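PDB 2P9B: possible prolidase from Bifidobacterium longum NCC2705, which probably hydrolyses carbon-nitrogen bonds as a member of the amidohydrolase family, although its true substrate is not established. Local coordinates for residues 160-166 / 199-205; 75-81 / 132-138; 12-18 / 59-65. All coordinates share one frame. Residues are numbered along the deposited sequence.

How the contacts relate
From the N terminus, contact 3 comes first: 59-65 returns beside 12-18 and closes a loop of strands without helix, in a small sheet; the centre of this contact is about 28 Å from the centre of the chain. Strand 68-78 then follows directly on strand 60-63 and carries the chain into the barrel, where contact 2 joins 75-81 to 132-138 after helix 113-126. Contact 1 closes last, bringing 199-205 beside 160-166 once helix 184-196 has passed. The three loops run in series; none nests or crosses. Contacts 1 and 2 touch, with centres 8 Å apart, through Ser162 and Gly163 against Gly136 and Asp137, whereas contact 3 stays about 19 Å from contact 2 at the nearest atoms.

Contact 1 of 3, residues 160-166 / 199-205; sequences LASGPLM and VNAIKIA
Two pairs of hydrogen bonds join these segments, one at each end, with a bulging loop between them. Segment 160-166 leaves its strand at Leu160, swings out through Gly163 (phi 72°) and Pro164, and returns at Met166, a selenomethionine; residues 202-205 opposite are extended. The end-to-end directions differ by 45°, and the CA register runs Leu160 to Asn200 (5.4 Å), Ser162 to Ala201 (4.3 Å), Leu165 to Lys203 (4.8 Å) and Met166 to Ile204 (4.8 Å), the last a single beta bridge.

At the first end Ala161 N donates to Asn200 OD1 (2.7 Å), with chi1 of Asn200 at p, and Asn200 N returns a bond to Ala161 O (2.9 Å). At the other, Met166 N donates to Lys203 O and Ala205 N to Met166 O, both 2.9 Å. Water 1 fills the gap beneath the bulge, donating to Ser162 O (2.8 Å) and Pro164 O (2.9 Å) and accepting from Lys203 N (2.9 Å). Ser162 CA makes a CA-H...O contact with Ala201 O (3.1 Å).

The loop leaving strand 158-160 runs beside strand 202-205 of the TIM-barrel-type amidohydrolase fold, the two strands linked by a beta-alpha-beta crossover through helix 184-196. Lys203 points into the barrel, where NZ forms a salt bridge with Glu265 beside a possible, vacant metal site.

Among the apolar contacts, Leu165 CB lies 3.6 Å from Lys203 CG, and Leu160 CB lies 4.2 Å from Ala201 CB. Met166 SE reaches Ile202 CG2 at 4.3 Å, next to helices 184-196 and 226-238. A CB on Gly163 would clash with Val199 CG1.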
loop_
_atom_site.group_PDB
_atom_site.type_symbol
_atom_site.label_atom_id
_atom_site.label_comp_id
_atom_site.label_asym_id
_atom_site.label_seq_id
_atom_site.Cartn_x
_atom_site.Cartn_y
_atom_site.Cartn_z
ATOM N N LEU A 160 -5.403 -7.548 1.847
ATOM C CA LEU A 160 -6.271 -7.620 0.679
ATOM C C LEU A 160 -5.397 -8.445 -0.259
ATOM O O LEU A 160 -4.376 -7.961 -0.746
ATOM C CB LEU A 160 -6.543 -6.247 0.072
ATOM C CG LEU A 160 -7.726 -5.478 0.658
ATOM C CD1 LEU A 160 -7.385 -4.959 2.046
ATOM C CD2 LEU A 160 -8.071 -4.333 -0.279
ATOM N N ALA A 161 -5.787 -9.696 -0.481
ATOM C CA ALA A 161 -5.029 -10.612 -1.331
ATOM C C ALA A 161 -5.561 -10.638 -2.756
ATOM O O ALA A 161 -6.754 -10.801 -2.977
ATOM C CB ALA A 161 -5.070 -12.023 -0.736
ATOM N N SER A 162 -4.654 -10.496 -3.716
ATOM C CA SER A 162 -5.019 -10.469 -5.124
ATOM C C SER A 162 -4.963 -11.813 -5.832
ATOM O O SER A 162 -5.538 -11.965 -6.910
ATOM C CB SER A 162 -4.071 -9.535 -5.867
ATOM O OG SER A 162 -2.776 -10.119 -5.911
ATOM N N GLY A 163 -4.277 -12.786 -5.244
ATOM C CA GLY A 163 -4.125 -14.049 -5.942
ATOM C C GLY A 163 -3.156 -13.736 -7.074
ATOM O O GLY A 163 -2.532 -12.670 -7.061
ATOM N N PRO A 164 -2.987 -14.623 -8.064
ATOM C CA PRO A 164 -2.045 -14.289 -9.142
ATOM C C PRO A 164 -2.522 -13.127 -10.007
ATOM O O PRO A 164 -3.719 -12.956 -10.226
ATOM C CB PRO A 164 -1.929 -15.599 -9.928
ATOM C CG PRO A 164 -3.197 -16.333 -9.598
ATOM C CD PRO A 164 -3.428 -16.024 -8.153
ATOM N N LEU A 165 -1.592 -12.317 -10.495
ATOM C CA LEU A 165 -2.004 -11.197 -11.329
ATOM C C LEU A 165 -2.371 -11.731 -12.703
ATOM O O LEU A 165 -1.970 -12.832 -13.080
ATOM C CB LEU A 165 -0.897 -10.142 -11.425
ATOM C CG LEU A 165 0.424 -10.468 -12.120
ATOM C CD1 LEU A 165 0.256 -10.411 -13.631
ATOM C CD2 LEU A 165 1.467 -9.453 -11.675
HETATM N N MSE A 166 -3.152 -10.954 -13.441
HETATM C CA MSE A 166 -3.573 -11.355 -14.774
HETATM C C MSE A 166 -2.820 -10.543 -15.809
HETATM O O MSE A 166 -2.706 -9.324 -15.688
HETATM C CB MSE A 166 -5.071 -11.130 -14.936
HETATM C CG MSE A 166 -5.888 -11.792 -13.842
HETATM SE SE MSE A 166 -7.734 -11.286 -13.881
HETATM C CE MSE A 166 -8.207 -12.199 -15.554
ATOM N N VAL A 199 -10.057 -14.348 -3.473
ATOM C CA VAL A 199 -9.305 -13.095 -3.425
ATOM C C VAL A 199 -10.212 -11.918 -3.070
ATOM O O VAL A 199 -11.428 -11.984 -3.259
ATOM C CB VAL A 199 -8.612 -12.789 -4.777
ATOM C CG1 VAL A 199 -7.793 -13.987 -5.224
ATOM C CG2 VAL A 199 -9.644 -12.409 -5.835
ATOM N N ASN A 200 -9.627 -10.858 -2.518
ATOM C CA ASN A 200 -10.398 -9.657 -2.219
ATOM C C ASN A 200 -9.673 -8.439 -2.788
ATOM O O ASN A 200 -9.733 -7.336 -2.254
ATOM C CB ASN A 200 -10.711 -9.524 -0.713
ATOM C CG ASN A 200 -9.485 -9.393 0.157
ATOM O OD1 ASN A 200 -8.462 -10.033 -0.077
ATOM N ND2 ASN A 200 -9.596 -8.577 1.206
ATOM N N ALA A 201 -8.998 -8.686 -3.911
ATOM C CA ALA A 201 -8.275 -7.679 -4.685
ATOM C C ALA A 201 -7.914 -8.329 -6.025
ATOM O O ALA A 201 -7.795 -9.549 -6.111
ATOM C CB ALA A 201 -7.002 -7.232 -3.948
ATOM N N ILE A 202 -7.786 -7.518 -7.072
ATOM C CA ILE A 202 -7.411 -8.027 -8.391
ATOM C C ILE A 202 -6.298 -7.150 -8.949
ATOM O O ILE A 202 -6.318 -5.929 -8.770
ATOM C CB ILE A 202 -8.599 -7.993 -9.385
ATOM C CG1 ILE A 202 -9.660 -9.023 -8.983
ATOM C CG2 ILE A 202 -8.105 -8.292 -10.797
ATOM C CD1 ILE A 202 -9.199 -10.470 -9.095
ATOM N N LYS A 203 -5.329 -7.774 -9.612
ATOM C CA LYS A 203 -4.221 -7.050 -10.225
ATOM C C LYS A 203 -4.112 -7.427 -11.702
ATOM O O LYS A 203 -4.064 -8.609 -12.048
ATOM C CB LYS A 203 -2.899 -7.387 -9.529
ATOM C CG LYS A 203 -1.666 -6.821 -10.222
ATOM C CD LYS A 203 -1.717 -5.299 -10.288
ATOM C CE LYS A 203 -0.359 -4.730 -10.670
ATOM N NZ LYS A 203 -0.283 -3.275 -10.377
ATOM N N ILE A 204 -4.091 -6.412 -12.560
ATOM C CA ILE A 204 -3.969 -6.604 -14.002
ATOM C C ILE A 204 -2.697 -5.900 -14.464
ATOM O O ILE A 204 -2.369 -4.823 -13.964
ATOM C CB ILE A 204 -5.141 -5.943 -14.777
ATOM C CG1 ILE A 204 -6.488 -6.463 -14.275
ATOM C CG2 ILE A 204 -5.006 -6.228 -16.266
ATOM C CD1 ILE A 204 -7.670 -5.671 -14.818
ATOM N N ALA A 205 -1.979 -6.508 -15.402
ATOM C CA ALA A 205 -0.788 -5.885 -15.964
ATOM C C ALA A 205 -1.274 -5.292 -17.290
ATOM O O ALA A 205 -1.445 -6.010 -18.272
ATOM C CB ALA A 205 0.299 -6.928 -16.209
HETATM O O HOH W 1 -5.316 -10.688 -9.433
#

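Contact 2 of 3, residues 75-81 / 132-138; sequences NAHTHLF and IRTLGDV
Arg133 dominates the polar contacts: its NE (2.7 Å) and NH2 (3.0 Å) both donate to Ala76 O, and NH2 also forms a salt bridge with Glu265. His79 ND1, on an m rotamer, donates to Gly136 O (2.9 Å). Thr78 (chi1 p) reaches Arg133 O through both N and OG1, each at 2.9 Å. Parallel pairing continues from Arg133 N to Asn75 O (3.1 Å) and Leu135 N to Thr78 O (3.0 Å). Asn75 registers with Ile132 and Thr78 with Thr134; the one-residue shift is a beta bulge, where Asn75 OD1 accepts from His77 N (3.0 Å) in an Asx turn while ND2 hydrogen-bonds Thr356.

Packing lies outside: Leu135 CD1 sits 3.6 Å from the His77 ring centroid, and Val138 CG2 is 3.9 Å from that of Phe81, both CH-pi contacts.

His77 and His79 form the HxH motif ending the first barrel strand of amidohydrolases. Water 2 bridges His77 NE2 (2.7 Å) and His79 NE2 (2.8 Å), consistent with a possible metal site, completed by Asp345, that is empty here.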
loop_
_atom_site.group_PDB
_atom_site.type_symbol
_atom_site.label_atom_id
_atom_site.label_comp_id
_atom_site.label_asym_id
_atom_site.label_seq_id
_atom_site.Cartn_x
_atom_site.Cartn_y
_atom_site.Cartn_z
ATOM N N ASN A 75 0.199 -0.069 3.097
ATOM C CA ASN A 75 0.957 -0.170 1.851
ATOM C C ASN A 75 0.020 -0.789 0.821
ATOM O O ASN A 75 -0.354 -1.952 0.933
ATOM C CB ASN A 75 2.200 -1.048 2.026
ATOM C CG ASN A 75 3.140 -0.955 0.834
ATOM O OD1 ASN A 75 2.693 -0.886 -0.309
ATOM N ND2 ASN A 75 4.442 -0.950 1.099
ATOM N N ALA A 76 -0.368 -0.007 -0.182
ATOM C CA ALA A 76 -1.311 -0.485 -1.193
ATOM C C ALA A 76 -0.735 -1.323 -2.322
ATOM O O ALA A 76 -1.463 -1.717 -3.235
ATOM C CB ALA A 76 -2.075 0.701 -1.779
ATOM N N HIS A 77 0.560 -1.606 -2.277
ATOM C CA HIS A 77 1.156 -2.397 -3.346
ATOM C C HIS A 77 2.322 -3.228 -2.823
ATOM O O HIS A 77 3.443 -2.741 -2.720
ATOM C CB HIS A 77 1.614 -1.467 -4.475
ATOM C CG HIS A 77 2.005 -2.186 -5.727
ATOM N ND1 HIS A 77 1.996 -1.581 -6.966
ATOM C CD2 HIS A 77 2.416 -3.459 -5.934
ATOM C CE1 HIS A 77 2.382 -2.451 -7.881
ATOM N NE2 HIS A 77 2.643 -3.598 -7.282
ATOM N N THR A 78 2.039 -4.485 -2.496
ATOM C CA THR A 78 3.051 -5.389 -1.963
ATOM C C THR A 78 3.034 -6.767 -2.626
ATOM O O THR A 78 2.127 -7.094 -3.390
ATOM C CB THR A 78 2.848 -5.602 -0.441
ATOM O OG1 THR A 78 1.578 -6.234 -0.206
ATOM C CG2 THR A 78 2.869 -4.257 0.296
ATOM N N HIS A 79 4.068 -7.549 -2.329
ATOM C CA HIS A 79 4.221 -8.930 -2.786
ATOM C C HIS A 79 4.812 -9.616 -1.563
ATOM O O HIS A 79 5.676 -9.046 -0.905
ATOM C CB HIS A 79 5.211 -9.039 -3.951
ATOM C CG HIS A 79 4.750 -8.366 -5.205
ATOM N ND1 HIS A 79 3.770 -8.895 -6.018
ATOM C CD2 HIS A 79 5.116 -7.192 -5.770
ATOM C CE1 HIS A 79 3.553 -8.074 -7.031
ATOM N NE2 HIS A 79 4.355 -7.033 -6.903
ATOM N N LEU A 80 4.365 -10.828 -1.251
ATOM C CA LEU A 80 4.893 -11.513 -0.083
ATOM C C LEU A 80 5.903 -12.604 -0.430
ATOM O O LEU A 80 6.142 -13.525 0.352
ATOM C CB LEU A 80 3.740 -12.070 0.762
ATOM C CG LEU A 80 2.770 -10.994 1.292
ATOM C CD1 LEU A 80 1.698 -11.652 2.150
ATOM C CD2 LEU A 80 3.523 -9.942 2.101
ATOM N N PHE A 81 6.509 -12.471 -1.605
ATOM C CA PHE A 81 7.525 -13.401 -2.084
ATOM C C PHE A 81 8.511 -12.560 -2.895
ATOM O O PHE A 81 8.139 -11.514 -3.432
ATOM C CB PHE A 81 6.886 -14.479 -2.964
ATOM C CG PHE A 81 6.441 -13.980 -4.311
ATOM C CD1 PHE A 81 7.251 -14.148 -5.430
ATOM C CD2 PHE A 81 5.220 -13.326 -4.460
ATOM C CE1 PHE A 81 6.854 -13.673 -6.680
ATOM C CE2 PHE A 81 4.813 -12.846 -5.703
ATOM C CZ PHE A 81 5.631 -13.021 -6.817
ATOM N N ILE A 132 -2.259 -4.093 4.221
ATOM C CA ILE A 132 -1.523 -4.195 2.973
ATOM C C ILE A 132 -2.416 -4.789 1.906
ATOM O O ILE A 132 -3.414 -5.447 2.212
ATOM C CB ILE A 132 -0.265 -5.126 3.084
ATOM C CG1 ILE A 132 -0.686 -6.571 3.388
ATOM C CG2 ILE A 132 0.679 -4.603 4.143
ATOM C CD1 ILE A 132 0.481 -7.563 3.380
ATOM N N ARG A 133 -2.073 -4.520 0.652
ATOM C CA ARG A 133 -2.779 -5.112 -0.471
ATOM C C ARG A 133 -1.685 -5.754 -1.298
ATOM O O ARG A 133 -0.701 -5.098 -1.627
ATOM C CB ARG A 133 -3.490 -4.078 -1.347
ATOM C CG ARG A 133 -4.018 -4.715 -2.647
ATOM C CD ARG A 133 -4.786 -3.742 -3.526
ATOM N NE ARG A 133 -3.964 -2.601 -3.922
ATOM C CZ ARG A 133 -4.281 -1.754 -4.897
ATOM N NH1 ARG A 133 -5.400 -1.922 -5.587
ATOM N NH2 ARG A 133 -3.484 -0.727 -5.171
ATOM N N THR A 134 -1.820 -7.040 -1.601
ATOM C CA THR A 134 -0.822 -7.670 -2.454
ATOM C C THR A 134 -1.346 -7.491 -3.876
ATOM O O THR A 134 -2.559 -7.435 -4.095
ATOM C CB THR A 134 -0.645 -9.182 -2.152
ATOM O OG1 THR A 134 -1.878 -9.884 -2.374
ATOM C CG2 THR A 134 -0.182 -9.379 -0.720
ATOM N N LEU A 135 -0.437 -7.365 -4.837
ATOM C CA LEU A 135 -0.830 -7.212 -6.226
ATOM C C LEU A 135 -0.029 -8.166 -7.096
ATOM O O LEU A 135 0.744 -7.747 -7.954
ATOM C CB LEU A 135 -0.618 -5.767 -6.694
ATOM C CG LEU A 135 -1.588 -4.769 -6.050
ATOM C CD1 LEU A 135 -1.237 -3.342 -6.467
ATOM C CD2 LEU A 135 -3.012 -5.139 -6.462
ATOM N N GLY A 136 -0.224 -9.455 -6.857
ATOM C CA GLY A 136 0.475 -10.465 -7.624
ATOM C C GLY A 136 1.078 -11.509 -6.714
ATOM O O GLY A 136 2.227 -11.382 -6.288
ATOM N N ASP A 137 0.289 -12.531 -6.395
ATOM C CA ASP A 137 0.744 -13.623 -5.539
ATOM C C ASP A 137 1.142 -14.775 -6.458
ATOM O O ASP A 137 0.921 -14.711 -7.664
ATOM C CB ASP A 137 -0.386 -14.105 -4.616
ATOM C CG ASP A 137 -1.006 -12.979 -3.794
ATOM O OD1 ASP A 137 -0.299 -12.002 -3.503
ATOM O OD2 ASP A 137 -2.197 -13.081 -3.427
ATOM N N VAL A 138 1.729 -15.824 -5.895
ATOM C CA VAL A 138 2.110 -16.970 -6.715
ATOM C C VAL A 138 0.859 -17.802 -6.983
ATOM O O VAL A 138 0.545 -18.133 -8.127
ATOM C CB VAL A 138 3.169 -17.844 -6.008
ATOM C CG1 VAL A 138 3.432 -19.103 -6.822
ATOM C CG2 VAL A 138 4.453 -17.054 -5.830
HETATM O O HOH W 2 3.120 -5.693 -8.997
HETATM O O HOH W 3 2.271 -11.862 -2.819
#

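Contact 3 of 3, residues 12-18 / 59-65; sequences EPFALAH and YHYLDGT
Pro13 sets its CB over the face of the Tyr59 ring, 3.4 Å from the centroid, in a CH-pi contact, while Tyr59 OH bonds Glu45. Parallel strands 14-17 and 60-63 run 4.7 Å apart at 19°, with Phe14 opposite His60, Ala15 opposite Tyr61 and Leu16 opposite Leu62. Backbone bonds alternate: His60 N to Pro13 O, Ala15 N to His60 O and Leu62 N to Ala15 O (each 2.9 Å), Ala17 N to Leu62 O (3.0 Å), and Gly64 N to Ala17 O (2.7 Å).

Strand 60-63 forms an edge of the small mixed sheet beside the barrel, and strand 34-38 flanks 14-17 on its other side. On the face with Phe14, Leu62 (chi1 m) fits between its neighbours: CD1 is 3.9 Å from Phe14 CD1, and CB is 3.6 Å from Leu16 CD1. On the other face the Tyr61 ring, with chi1 t, packs beside Ala17, with CE1 3.6 Å from Ala17 CB. Gly64 leaves room for Ala17 O and Leu16 CD1, which a CB would crowd.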
loop_
_atom_site.group_PDB
_atom_site.type_symbol
_atom_site.label_atom_id
_atom_site.label_comp_id
_atom_site.label_asym_id
_atom_site.label_seq_id
_atom_site.Cartn_x
_atom_site.Cartn_y
_atom_site.Cartn_z
ATOM N N GLU A 12 -6.440 -8.244 24.915
ATOM C CA GLU A 12 -6.576 -7.737 26.271
ATOM C C GLU A 12 -6.740 -6.226 26.190
ATOM O O GLU A 12 -5.891 -5.530 25.634
ATOM C CB GLU A 12 -5.341 -8.099 27.092
ATOM C CG GLU A 12 -5.116 -9.601 27.219
ATOM C CD GLU A 12 -3.904 -9.945 28.065
ATOM O OE1 GLU A 12 -2.784 -9.528 27.699
ATOM O OE2 GLU A 12 -4.073 -10.631 29.096
ATOM N N PRO A 13 -7.843 -5.697 26.739
ATOM C CA PRO A 13 -8.082 -4.250 26.703
ATOM C C PRO A 13 -6.959 -3.463 27.364
ATOM O O PRO A 13 -6.363 -3.918 28.340
ATOM C CB PRO A 13 -9.417 -4.102 27.429
ATOM C CG PRO A 13 -9.410 -5.253 28.390
ATOM C CD PRO A 13 -8.871 -6.380 27.545
ATOM N N PHE A 14 -6.671 -2.281 26.828
ATOM C CA PHE A 14 -5.608 -1.449 27.375
ATOM C C PHE A 14 -5.821 0.025 27.062
ATOM O O PHE A 14 -6.730 0.396 26.322
ATOM C CB PHE A 14 -4.261 -1.896 26.802
ATOM C CG PHE A 14 -4.131 -1.684 25.315
ATOM C CD1 PHE A 14 -3.662 -0.475 24.806
ATOM C CD2 PHE A 14 -4.495 -2.690 24.423
ATOM C CE1 PHE A 14 -3.551 -0.272 23.428
ATOM C CE2 PHE A 14 -4.388 -2.501 23.047
ATOM C CZ PHE A 14 -3.917 -1.292 22.547
ATOM N N ALA A 15 -4.968 0.863 27.636
ATOM C CA ALA A 15 -5.039 2.294 27.399
ATOM C C ALA A 15 -3.626 2.828 27.233
ATOM O O ALA A 15 -2.758 2.571 28.069
ATOM C CB ALA A 15 -5.734 2.992 28.563
ATOM N N LEU A 16 -3.394 3.544 26.140
ATOM C CA LEU A 16 -2.090 4.142 25.870
ATOM C C LEU A 16 -2.246 5.604 26.250
ATOM O O LEU A 16 -2.981 6.334 25.589
ATOM C CB LEU A 16 -1.746 4.026 24.384
ATOM C CG LEU A 16 -0.475 4.749 23.920
ATOM C CD1 LEU A 16 0.749 4.130 24.572
ATOM C CD2 LEU A 16 -0.378 4.658 22.397
ATOM N N ALA A 17 -1.558 6.033 27.305
ATOM C CA ALA A 17 -1.693 7.409 27.772
ATOM C C ALA A 17 -0.492 8.330 27.596
ATOM O O ALA A 17 0.635 7.884 27.366
ATOM C CB ALA A 17 -2.112 7.400 29.242
ATOM N N HIS A 18 -0.767 9.629 27.704
ATOM C CA HIS A 18 0.243 10.681 27.606
ATOM C C HIS A 18 0.977 10.762 26.275
ATOM O O HIS A 18 2.108 11.238 26.207
ATOM C CB HIS A 18 1.253 10.518 28.743
ATOM C CG HIS A 18 0.619 10.423 30.094
ATOM N ND1 HIS A 18 -0.205 11.404 30.598
ATOM C CD2 HIS A 18 0.667 9.450 31.034
ATOM C CE1 HIS A 18 -0.639 11.040 31.793
ATOM N NE2 HIS A 18 -0.126 9.858 32.080
ATOM N N TYR A 59 -8.002 -3.004 32.691
ATOM C CA TYR A 59 -7.327 -2.578 31.467
ATOM C C TYR A 59 -5.829 -2.402 31.680
ATOM O O TYR A 59 -5.399 -1.826 32.676
ATOM C CB TYR A 59 -7.915 -1.258 30.968
ATOM C CG TYR A 59 -9.171 -1.394 30.140
ATOM C CD1 TYR A 59 -10.238 -2.185 30.568
ATOM C CD2 TYR A 59 -9.311 -0.695 28.942
ATOM C CE1 TYR A 59 -11.415 -2.269 29.823
ATOM C CE2 TYR A 59 -10.480 -0.771 28.192
ATOM C CZ TYR A 59 -11.528 -1.558 28.639
ATOM O OH TYR A 59 -12.690 -1.620 27.912
ATOM N N HIS A 60 -5.032 -2.903 30.741
ATOM C CA HIS A 60 -3.586 -2.769 30.842
ATOM C C HIS A 60 -3.215 -1.317 30.567
ATOM O O HIS A 60 -3.953 -0.593 29.897
ATOM C CB HIS A 60 -2.899 -3.705 29.846
ATOM C CG HIS A 60 -3.113 -5.156 30.145
ATOM N ND1 HIS A 60 -2.841 -6.154 29.234
ATOM C CD2 HIS A 60 -3.565 -5.779 31.260
ATOM C CE1 HIS A 60 -3.116 -7.328 29.775
ATOM N NE2 HIS A 60 -3.556 -7.128 31.004
ATOM N N TYR A 61 -2.068 -0.894 31.087
ATOM C CA TYR A 61 -1.613 0.481 30.924
ATOM C C TYR A 61 -0.294 0.601 30.167
ATOM O O TYR A 61 0.708 -0.012 30.539
ATOM C CB TYR A 61 -1.467 1.137 32.300
ATOM C CG TYR A 61 -1.035 2.587 32.265
ATOM C CD1 TYR A 61 -1.919 3.592 31.880
ATOM C CD2 TYR A 61 0.260 2.952 32.624
ATOM C CE1 TYR A 61 -1.523 4.933 31.853
ATOM C CE2 TYR A 61 0.668 4.286 32.599
ATOM C CZ TYR A 61 -0.227 5.269 32.215
ATOM O OH TYR A 61 0.176 6.586 32.194
ATOM N N LEU A 62 -0.311 1.393 29.100
ATOM C CA LEU A 62 0.877 1.639 28.296
ATOM C C LEU A 62 1.210 3.118 28.450
ATOM O O LEU A 62 0.399 3.984 28.128
ATOM C CB LEU A 62 0.620 1.306 26.823
ATOM C CG LEU A 62 0.503 -0.169 26.424
ATOM C CD1 LEU A 62 0.215 -0.272 24.933
ATOM C CD2 LEU A 62 1.794 -0.903 26.755
ATOM N N ASP A 63 2.402 3.407 28.956
ATOM C CA ASP A 63 2.818 4.785 29.162
ATOM C C ASP A 63 3.464 5.358 27.905
ATOM O O ASP A 63 4.596 5.017 27.568
ATOM C CB ASP A 63 3.781 4.852 30.351
ATOM C CG ASP A 63 4.262 6.254 30.632
ATOM O OD1 ASP A 63 3.567 7.216 30.241
ATOM O OD2 ASP A 63 5.332 6.392 31.259
ATOM N N GLY A 64 2.730 6.231 27.219
ATOM C CA GLY A 64 3.228 6.828 25.992
ATOM C C GLY A 64 3.929 8.167 26.136
ATOM O O GLY A 64 4.136 8.871 25.149
ATOM N N THR A 65 4.290 8.530 27.361
ATOM C CA THR A 65 4.978 9.788 27.598
ATOM C C THR A 65 6.190 9.908 26.671
ATOM O O THR A 65 6.996 8.983 26.570
ATOM C CB THR A 65 5.447 9.887 29.067
ATOM O OG1 THR A 65 4.309 9.823 29.931
ATOM C CG2 THR A 65 6.188 11.192 29.307
#